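Local coordinates for protein putative amidohydrolase (Unidentified, PDB 3MKV) that probably acts as a zinc-dependent prolidase of the amidohydrolase superfamily, hydrolysing dipeptides that end in proline, at residues V274-L277 with V278-D281; S336-F339 with R340-E344; L308-I311 with E312-R316; P294-I297 with A298-A301. All blocks are in the same frame, centred on the assembly; numbering follows the deposited sequence.

Contact 1 (V274-L277 with V278-D281); sequences VPTL and VTYD
Thr276 and Tyr280 bring their hydroxyls near each other where the chain leaves strand 272-274 and winds into helix 277-286: Thr276 OG1 lies 3.4 Å from Tyr280 OH. Thr276 OG1 is hydrogen-bonded to ND1 of the zinc ligand His254, and Tyr280 OH to the hydroxyl of Tyr236. The tyrosine ring leans back over the turn because its CG sits beside the backbone N, opposite the carbonyl carbon (chi1 -50°), which brings CE2 to 3.9 Å from Thr276 OG1. With its OG1 anti to the backbone N (chi1 -174°), Thr279 turns its hydroxyl the other way, onto the carbonyl oxygen of Asp326, itself a zinc ligand. Leu277 carries the backbone side of the turn: its O takes weak bonds from Tyr280 N at 3.1 Å and from Asp281 N at 3.5 Å, while its side chain packs away from the turn against helices 307-317 and 337-343. The side chain of Tyr280 comes within about 6 Å of a zinc ion and about 4 Å of a bound sulfate, the latter probably from the crystallisation liquor. The two threonines thus form a second shell behind the metal ligands, and Tyr280 lines the space beside the zinc site, at a strand-to-helix turn in a fold consistent with the TIM barrel of the amidohydrolase family.

Contact 2 (S336-F339 with R340-E344); sequences SDEF and RILAE
Asp337 and Arg340, one turn apart, form a salt bridge in which OD2 of the aspartate sits 2.6 Å from NH1 of the arginine. The oxygen lies at the edge of the guanidinium, near its plane, but the carboxylate is turned almost perpendicular, 89° away, so the pair meets through one oxygen and one nitrogen and not as a two-pronged bridge. The more telling side chain is Glu338. From CB, which points away from the following turn, CG leaves anti to the backbone N (chi1 178°), and the bend at chi2 (77°) turns the carboxylate back so that the chain crosses Leu342 obliquely. CG then lies 3.7 Å from Leu342 CD1, and CD 4.1 Å from Leu342 CG. At the tip, OE1 lies 3.7 Å from Leu342 CD2 and accepts a hydrogen bond from Leu277 N, and OE2 accepts another from Val278 N. Both oxygens of this buried carboxylate are therefore used on amides at the start of helix 277-286, where the helix dipole would probably help to stabilise a negative charge. In the backbone, Ile341 N bonds to Asp337 O at 3.0 Å and Leu342 N to Glu338 O at 3.2 Å. Ile341 and Leu342 press on Leu277 and on helix 307-317, and Phe339 stacks on Phe323. Helix 337-343 is thus wedged between helices 277-286, 307-317 and 348-362.

Contact 3 (L308-I311 with E312-R316); sequences LHSI and EIMKR
His309 and Glu312 make a notably short side-chain bond across one turn of helix 307-317, with His309 ND1 donating to Glu312 OE1 at 2.6 Å. It is a His-carboxylate hydrogen bond on a helix outside what is probably the TIM barrel of this family, away from the zinc site, which lies about 14 Å from the side chain of Ser310. The donor side is well aligned, the carboxylate oxygen lying in the plane of the imidazole at its edge, yet the two flat groups are turned 80° apart. The N-H meets OE1 on its anti side and 33° out of the carboxylate plane. The carboxylate would probably favour a protonated histidine, with Arg316 NH2, 5.3 Å from His309 ND1, working against it. What places the ring there is its first torsion: CG is anti to the backbone N (chi1 180°), laying the imidazole along the helix toward the next turn. Ile313 fills in beneath it, its CG1 over the ring face at 4.1 Å from the centroid in a CH-pi contact, its CD1 3.7 Å from His309 NE2. Below these side chains Ile313 N bonds to His309 O at 3.1 Å. Further round the helix, Ile311 faces Leu342 and Pro275 in the interior, whereas Lys315 reaches out to a salt bridge with Glu350. On the buried side the Met314 chain bends at its sulfur and tucks its methyl back, CE ending 3.4 Å from Ser310 O.

Contact 4 (P294-I297 with A298-A301); sequences PESI and AKIA
Ala298 closes the single turn of helix 294-297, its N donating to Pro294 O at 3.1 Å while its CB rests 3.6 Å from the same oxygen. That is the usual bond to the residue four places back, but the regular pattern stops there. Lys299 N turns instead to Ser296 O, three residues back, at 3.0 Å. It comes in from well above the carbonyl plane, with a C=O...N angle of only 108°, in a 3-10-like bond. Ile297 shows the break most plainly. Its carbonyl does not meet Ala301 N directly: a water sits between them, donating a hydrogen bond to Ile297 O at 2.7 Å and accepting one from Ala301 N at 3.1 Å. The side chain of Ile297 leads away from the turn toward Glu288, and Ile300 packs its CG1 3.5 Å from Ser296 O. Lys299 folds back under the first turn, its CG beside the backbone N and a bend at chi3 (-73°) bringing CE to 3.3 Å from Glu295 O. Its ammonium group continues past the turn to three carbonyl oxygens, those of Gly199, Ser202 and Asp205, which accept hydrogen bonds from NZ, pin the junction to that loop and would help stabilise the charge. The water thus bridges the gap where the direct bond to the fourth residue is missing, at the junction of helices 294-297 and 300-304.

Contacts 1 and 2 form the buried part of the set. Contact 1 stands against the metal site, while contact 2 lies behind it and binds the start of helix 277-286 in contact 1 with a carboxylate. Contact 3 is half surface: Ile311 touches Pro275 and Leu277 of contact 1 and Leu342 of contact 2, so helices 277-286, 307-317 and 337-343 share one apolar core. Contact 4, on the outer side, meets contact 1 only through loose packing of Ile300 and touches neither of the others. The chemistry follows: hydroxyls near zinc, buried carboxylate and apolar side chains behind, a histidine-carboxylate pair outside, and a water with lysine-carbonyl bonds at the helix junction.

Contact 1 (V274-L277 with V278-D281)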
loop_
_atom_site.group_PDB
_atom_site.type_symbol
_atom_site.label_atom_id
_atom_site.label_comp_id
_atom_site.label_asym_id
_atom_site.label_seq_id
_atom_site.Cartn_x
_atom_site.Cartn_y
_atom_site.Cartn_z
ATOM N N VAL A 274 40.332 11.837 9.729
ATOM C CA VAL A 274 39.931 13.208 10.018
ATOM C C VAL A 274 39.432 13.301 11.454
ATOM O O VAL A 274 38.261 13.016 11.738
ATOM C CB VAL A 274 38.806 13.699 9.081
ATOM C CG1 VAL A 274 38.518 15.161 9.361
ATOM C CG2 VAL A 274 39.183 13.483 7.614
ATOM N N PRO A 275 40.329 13.703 12.364
ATOM C CA PRO A 275 40.016 13.884 13.774
ATOM C C PRO A 275 39.122 15.096 13.925
ATOM O O PRO A 275 39.253 16.049 13.158
ATOM C CB PRO A 275 41.392 14.171 14.410
ATOM C CG PRO A 275 42.413 13.752 13.365
ATOM C CD PRO A 275 41.737 14.014 12.060
ATOM N N THR A 276 38.231 15.079 14.908
ATOM C CA THR A 276 37.331 16.209 15.116
ATOM C C THR A 276 37.266 16.586 16.596
ATOM O O THR A 276 36.182 16.686 17.182
ATOM C CB THR A 276 35.925 15.904 14.549
ATOM O OG1 THR A 276 35.380 14.738 15.194
ATOM C CG2 THR A 276 36.005 15.647 13.041
ATOM N N LEU A 277 38.445 16.805 17.182
ATOM C CA LEU A 277 38.620 16.982 18.643
ATOM C C LEU A 277 37.807 18.104 19.299
ATOM O O LEU A 277 37.292 17.948 20.401
ATOM C CB LEU A 277 40.109 17.177 18.983
ATOM C CG LEU A 277 41.059 16.095 18.472
ATOM C CD1 LEU A 277 42.492 16.393 18.861
ATOM C CD2 LEU A 277 40.631 14.738 19.005
ATOM N N VAL A 278 37.711 19.241 18.631
ATOM C CA VAL A 278 37.053 20.402 19.219
ATOM C C VAL A 278 35.610 20.098 19.628
ATOM O O VAL A 278 35.094 20.649 20.608
ATOM C CB VAL A 278 37.086 21.603 18.248
ATOM C CG1 VAL A 278 36.363 21.255 16.943
ATOM C CG2 VAL A 278 36.507 22.849 18.912
ATOM N N THR A 279 34.957 19.217 18.878
ATOM C CA THR A 279 33.563 18.909 19.138
ATOM C C THR A 279 33.369 18.211 20.477
ATOM O O THR A 279 32.399 18.479 21.184
ATOM C CB THR A 279 32.938 18.059 18.024
ATOM O OG1 THR A 279 31.536 17.915 18.279
ATOM C CG2 THR A 279 33.584 16.684 17.967
ATOM N N TYR A 280 34.291 17.324 20.833
ATOM C CA TYR A 280 34.177 16.610 22.105
ATOM C C TYR A 280 34.346 17.544 23.304
ATOM O O TYR A 280 33.597 17.453 24.282
ATOM C CB TYR A 280 35.132 15.416 22.137
ATOM C CG TYR A 280 34.963 14.581 20.891
ATOM C CD1 TYR A 280 33.726 14.039 20.578
ATOM C CD2 TYR A 280 36.018 14.366 20.008
ATOM C CE1 TYR A 280 33.536 13.290 19.435
ATOM C CE2 TYR A 280 35.836 13.612 18.851
ATOM C CZ TYR A 280 34.584 13.080 18.576
ATOM O OH TYR A 280 34.352 12.335 17.443
ATOM N N ASP A 281 35.307 18.458 23.214
ATOM C CA ASP A 281 35.498 19.474 24.243
ATOM C C ASP A 281 34.250 20.335 24.468
ATOM O O ASP A 281 34.013 20.821 25.576
ATOM C CB ASP A 281 36.691 20.368 23.895
ATOM C CG ASP A 281 38.022 19.644 24.031
ATOM O OD1 ASP A 281 39.076 20.319 23.962
ATOM O OD2 ASP A 281 38.012 18.403 24.209
#

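Contact 2 (S336-F339 with R340-E344)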
loop_
_atom_site.group_PDB
_atom_site.type_symbol
_atom_site.label_atom_id
_atom_site.label_comp_id
_atom_site.label_asym_id
_atom_site.label_seq_id
_atom_site.Cartn_x
_atom_site.Cartn_y
_atom_site.Cartn_z
ATOM N N SER A 336 37.379 27.365 14.810
ATOM C CA SER A 336 38.802 27.712 14.761
ATOM C C SER A 336 39.632 27.181 15.941
ATOM O O SER A 336 40.859 27.135 15.871
ATOM C CB SER A 336 38.980 29.215 14.638
ATOM O OG SER A 336 38.347 29.673 13.471
ATOM N N ASP A 337 38.974 26.770 17.017
ATOM C CA ASP A 337 39.707 26.244 18.162
ATOM C C ASP A 337 40.372 24.909 17.872
ATOM O O ASP A 337 41.183 24.437 18.663
ATOM C CB ASP A 337 38.802 26.117 19.380
ATOM C CG ASP A 337 38.611 27.428 20.091
ATOM O OD1 ASP A 337 38.436 28.464 19.412
ATOM O OD2 ASP A 337 38.642 27.425 21.336
ATOM N N GLU A 338 40.028 24.291 16.746
ATOM C CA GLU A 338 40.619 22.998 16.420
ATOM C C GLU A 338 42.099 23.163 16.077
ATOM O O GLU A 338 42.861 22.200 16.120
ATOM C CB GLU A 338 39.852 22.297 15.290
ATOM C CG GLU A 338 40.435 20.949 14.833
ATOM C CD GLU A 338 40.122 19.790 15.781
ATOM O OE1 GLU A 338 40.561 18.649 15.485
ATOM O OE2 GLU A 338 39.443 20.018 16.813
ATOM N N PHE A 339 42.496 24.387 15.737
ATOM C CA PHE A 339 43.904 24.693 15.475
ATOM C C PHE A 339 44.677 24.703 16.787
ATOM O O PHE A 339 45.694 24.019 16.936
ATOM C CB PHE A 339 44.051 26.047 14.777
ATOM C CG PHE A 339 43.565 26.055 13.358
ATOM C CD1 PHE A 339 44.185 25.267 12.395
ATOM C CD2 PHE A 339 42.494 26.863 12.977
ATOM C CE1 PHE A 339 43.738 25.264 11.071
ATOM C CE2 PHE A 339 42.036 26.877 11.649
ATOM C CZ PHE A 339 42.655 26.074 10.698
ATOM N N ARG A 340 44.169 25.475 17.742
ATOM C CA ARG A 340 44.721 25.528 19.091
ATOM C C ARG A 340 44.894 24.129 19.680
ATOM O O ARG A 340 45.967 23.775 20.180
ATOM C CB ARG A 340 43.796 26.347 19.996
ATOM C CG ARG A 340 44.456 26.857 21.271
ATOM C CD ARG A 340 43.430 27.206 22.348
ATOM N NE ARG A 340 42.931 26.021 23.047
ATOM C CZ ARG A 340 41.646 25.685 23.135
ATOM N NH1 ARG A 340 40.720 26.454 22.578
ATOM N NH2 ARG A 340 41.285 24.583 23.786
ATOM N N ILE A 341 43.828 23.338 19.631
ATOM C CA ILE A 341 43.839 22.012 20.233
ATOM C C ILE A 341 44.894 21.103 19.598
ATOM O O ILE A 341 45.722 20.518 20.303
ATOM C CB ILE A 341 42.452 21.360 20.154
ATOM C CG1 ILE A 341 41.449 22.153 20.998
ATOM C CG2 ILE A 341 42.517 19.916 20.612
ATOM C CD1 ILE A 341 40.035 21.634 20.919
ATOM N N LEU A 342 44.878 20.990 18.273
ATOM C CA LEU A 342 45.877 20.182 17.574
ATOM C C LEU A 342 47.283 20.733 17.817
ATOM O O LEU A 342 48.262 19.989 17.815
ATOM C CB LEU A 342 45.583 20.125 16.070
ATOM C CG LEU A 342 44.242 19.530 15.609
ATOM C CD1 LEU A 342 43.948 19.842 14.136
ATOM C CD2 LEU A 342 44.186 18.034 15.850
ATOM N N ALA A 343 47.379 22.043 18.023
ATOM C CA ALA A 343 48.672 22.696 18.211
ATOM C C ALA A 343 49.404 22.175 19.445
ATOM O O ALA A 343 50.623 22.282 19.542
ATOM C CB ALA A 343 48.502 24.211 18.291
ATOM N N GLU A 344 48.655 21.611 20.385
ATOM C CA GLU A 344 49.239 21.094 21.609
ATOM C C GLU A 344 50.069 19.841 21.348
ATOM O O GLU A 344 50.855 19.416 22.198
ATOM C CB GLU A 344 48.147 20.777 22.621
ATOM C CG GLU A 344 47.282 21.963 22.989
ATOM C CD GLU A 344 46.028 21.549 23.744
ATOM O OE1 GLU A 344 45.715 20.334 23.757
ATOM O OE2 GLU A 344 45.359 22.437 24.319
#

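Contact 3 (L308-I311 with E312-R316)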
loop_
_atom_site.group_PDB
_atom_site.type_symbol
_atom_site.label_atom_id
_atom_site.label_comp_id
_atom_site.label_asym_id
_atom_site.label_seq_id
_atom_site.Cartn_x
_atom_site.Cartn_y
_atom_site.Cartn_z
ATOM N N LEU A 308 43.239 13.499 22.145
ATOM C CA LEU A 308 44.542 14.148 22.086
ATOM C C LEU A 308 45.639 13.113 21.819
ATOM O O LEU A 308 46.521 13.325 20.989
ATOM C CB LEU A 308 44.810 14.910 23.387
ATOM C CG LEU A 308 45.580 16.237 23.329
ATOM C CD1 LEU A 308 44.967 17.203 22.324
ATOM C CD2 LEU A 308 45.654 16.882 24.721
ATOM N N HIS A 309 45.568 11.978 22.505
ATOM C CA HIS A 309 46.579 10.939 22.338
ATOM C C HIS A 309 46.523 10.222 20.972
ATOM O O HIS A 309 47.562 9.821 20.432
ATOM C CB HIS A 309 46.518 9.933 23.498
ATOM C CG HIS A 309 47.529 8.832 23.396
ATOM N ND1 HIS A 309 48.883 9.071 23.304
ATOM C CD2 HIS A 309 47.383 7.485 23.378
ATOM C CE1 HIS A 309 49.528 7.919 23.227
ATOM N NE2 HIS A 309 48.641 6.941 23.272
ATOM N N SER A 310 45.318 10.053 20.428
ATOM C CA SER A 310 45.149 9.410 19.114
ATOM C C SER A 310 46.007 10.074 18.052
ATOM O O SER A 310 46.533 9.403 17.164
ATOM C CB SER A 310 43.678 9.416 18.670
ATOM O OG SER A 310 43.177 10.740 18.505
ATOM N N ILE A 311 46.141 11.397 18.154
ATOM C CA ILE A 311 46.953 12.182 17.220
ATOM C C ILE A 311 48.412 11.723 17.227
ATOM O O ILE A 311 49.023 11.528 16.167
ATOM C CB ILE A 311 46.895 13.694 17.551
ATOM C CG1 ILE A 311 45.445 14.191 17.571
ATOM C CG2 ILE A 311 47.723 14.499 16.558
ATOM C CD1 ILE A 311 44.703 13.979 16.262
ATOM N N GLU A 312 48.959 11.555 18.428
ATOM C CA GLU A 312 50.332 11.078 18.602
ATOM C C GLU A 312 50.495 9.709 17.959
ATOM O O GLU A 312 51.445 9.477 17.212
ATOM C CB GLU A 312 50.682 11.010 20.092
ATOM C CG GLU A 312 50.660 12.358 20.809
ATOM C CD GLU A 312 50.510 12.219 22.321
ATOM O OE1 GLU A 312 50.423 11.071 22.806
ATOM O OE2 GLU A 312 50.467 13.257 23.020
ATOM N N ILE A 313 49.554 8.810 18.255
ATOM C CA ILE A 313 49.503 7.482 17.647
ATOM C C ILE A 313 49.497 7.534 16.117
ATOM O O ILE A 313 50.199 6.762 15.456
ATOM C CB ILE A 313 48.260 6.681 18.143
ATOM C CG1 ILE A 313 48.433 6.265 19.606
ATOM C CG2 ILE A 313 47.983 5.455 17.256
ATOM C CD1 ILE A 313 47.221 5.546 20.180
ATOM N N MET A 314 48.712 8.444 15.550
ATOM C CA MET A 314 48.556 8.496 14.093
ATOM C C MET A 314 49.771 9.095 13.415
ATOM O O MET A 314 50.144 8.682 12.315
ATOM C CB MET A 314 47.279 9.248 13.694
ATOM C CG MET A 314 46.007 8.402 13.789
ATOM S SD MET A 314 44.479 9.293 13.413
ATOM C CE MET A 314 44.238 10.284 14.882
ATOM N N LYS A 315 50.387 10.074 14.070
ATOM C CA LYS A 315 51.601 10.689 13.539
ATOM C C LYS A 315 52.738 9.668 13.505
ATOM O O LYS A 315 53.385 9.465 12.478
ATOM C CB LYS A 315 52.008 11.887 14.394
ATOM C CG LYS A 315 53.303 12.531 13.952
ATOM C CD LYS A 315 53.669 13.692 14.855
ATOM C CE LYS A 315 54.963 14.374 14.402
ATOM N NZ LYS A 315 55.228 15.632 15.176
ATOM N N ARG A 316 52.959 9.027 14.644
ATOM C CA ARG A 316 53.943 7.970 14.767
ATOM C C ARG A 316 53.779 6.966 13.633
ATOM O O ARG A 316 54.757 6.437 13.104
ATOM C CB ARG A 316 53.770 7.279 16.120
ATOM C CG ARG A 316 54.896 6.340 16.528
ATOM C CD ARG A 316 54.562 5.703 17.870
ATOM N NE ARG A 316 54.343 6.723 18.894
ATOM C CZ ARG A 316 53.377 6.683 19.809
ATOM N NH1 ARG A 316 52.514 5.674 19.833
ATOM N NH2 ARG A 316 53.267 7.665 20.694
#

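Contact 4 (P294-I297 with A298-A301)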
loop_
_atom_site.group_PDB
_atom_site.type_symbol
_atom_site.label_atom_id
_atom_site.label_comp_id
_atom_site.label_asym_id
_atom_site.label_seq_id
_atom_site.Cartn_x
_atom_site.Cartn_y
_atom_site.Cartn_z
ATOM N N PRO A 294 20.356 13.579 27.351
ATOM C CA PRO A 294 21.138 12.932 28.408
ATOM C C PRO A 294 21.689 11.556 28.022
ATOM O O PRO A 294 22.690 11.116 28.589
ATOM C CB PRO A 294 20.132 12.802 29.559
ATOM C CG PRO A 294 18.798 12.804 28.894
ATOM C CD PRO A 294 18.944 13.747 27.739
ATOM N N GLU A 295 21.039 10.879 27.076
ATOM C CA GLU A 295 21.544 9.594 26.583
ATOM C C GLU A 295 22.846 9.786 25.797
ATOM O O GLU A 295 23.705 8.899 25.772
ATOM C CB GLU A 295 20.499 8.861 25.727
ATOM C CG GLU A 295 19.987 9.637 24.514
ATOM C CD GLU A 295 18.698 10.391 24.799
ATOM O OE1 GLU A 295 18.441 10.725 25.977
ATOM O OE2 GLU A 295 17.939 10.647 23.839
ATOM N N SER A 296 22.979 10.952 25.167
ATOM C CA SER A 296 24.188 11.315 24.427
ATOM C C SER A 296 25.233 11.973 25.339
ATOM O O SER A 296 26.438 11.864 25.099
ATOM C CB SER A 296 23.839 12.243 23.259
ATOM O OG SER A 296 22.933 11.621 22.365
ATOM N N ILE A 297 24.760 12.661 26.375
ATOM C CA ILE A 297 25.640 13.236 27.388
ATOM C C ILE A 297 26.463 12.139 28.063
ATOM O O ILE A 297 27.654 12.317 28.361
ATOM C CB ILE A 297 24.835 14.001 28.461
ATOM C CG1 ILE A 297 24.230 15.275 27.864
ATOM C CG2 ILE A 297 25.720 14.325 29.659
ATOM C CD1 ILE A 297 23.163 15.905 28.724
ATOM N N ALA A 298 25.817 11.000 28.290
ATOM C CA ALA A 298 26.453 9.862 28.929
ATOM C C ALA A 298 27.527 9.226 28.045
ATOM O O ALA A 298 28.363 8.461 28.529
ATOM C CB ALA A 298 25.402 8.830 29.316
ATOM N N LYS A 299 27.513 9.542 26.754
ATOM C CA LYS A 299 28.407 8.871 25.810
ATOM C C LYS A 299 29.712 9.622 25.517
ATOM O O LYS A 299 30.666 9.046 24.984
ATOM C CB LYS A 299 27.663 8.528 24.513
ATOM C CG LYS A 299 26.758 7.313 24.652
ATOM C CD LYS A 299 26.131 6.915 23.334
ATOM C CE LYS A 299 25.053 7.902 22.913
ATOM N NZ LYS A 299 24.503 7.572 21.563
ATOM N N ILE A 300 29.760 10.899 25.880
ATOM C CA ILE A 300 30.929 11.732 25.592
ATOM C C ILE A 300 32.236 11.178 26.171
ATOM O O ILE A 300 33.231 11.028 25.456
ATOM C CB ILE A 300 30.715 13.176 26.089
ATOM C CG1 ILE A 300 29.394 13.729 25.544
ATOM C CG2 ILE A 300 31.887 14.058 25.691
ATOM C CD1 ILE A 300 29.008 15.082 26.103
ATOM N N ALA A 301 32.224 10.874 27.467
ATOM C CA ALA A 301 33.439 10.500 28.186
ATOM C C ALA A 301 34.152 9.322 27.530
ATOM O O ALA A 301 35.373 9.174 27.646
ATOM C CB ALA A 301 33.118 10.193 29.644
HETATM O O HOH W 1 29.771 11.084 29.398
#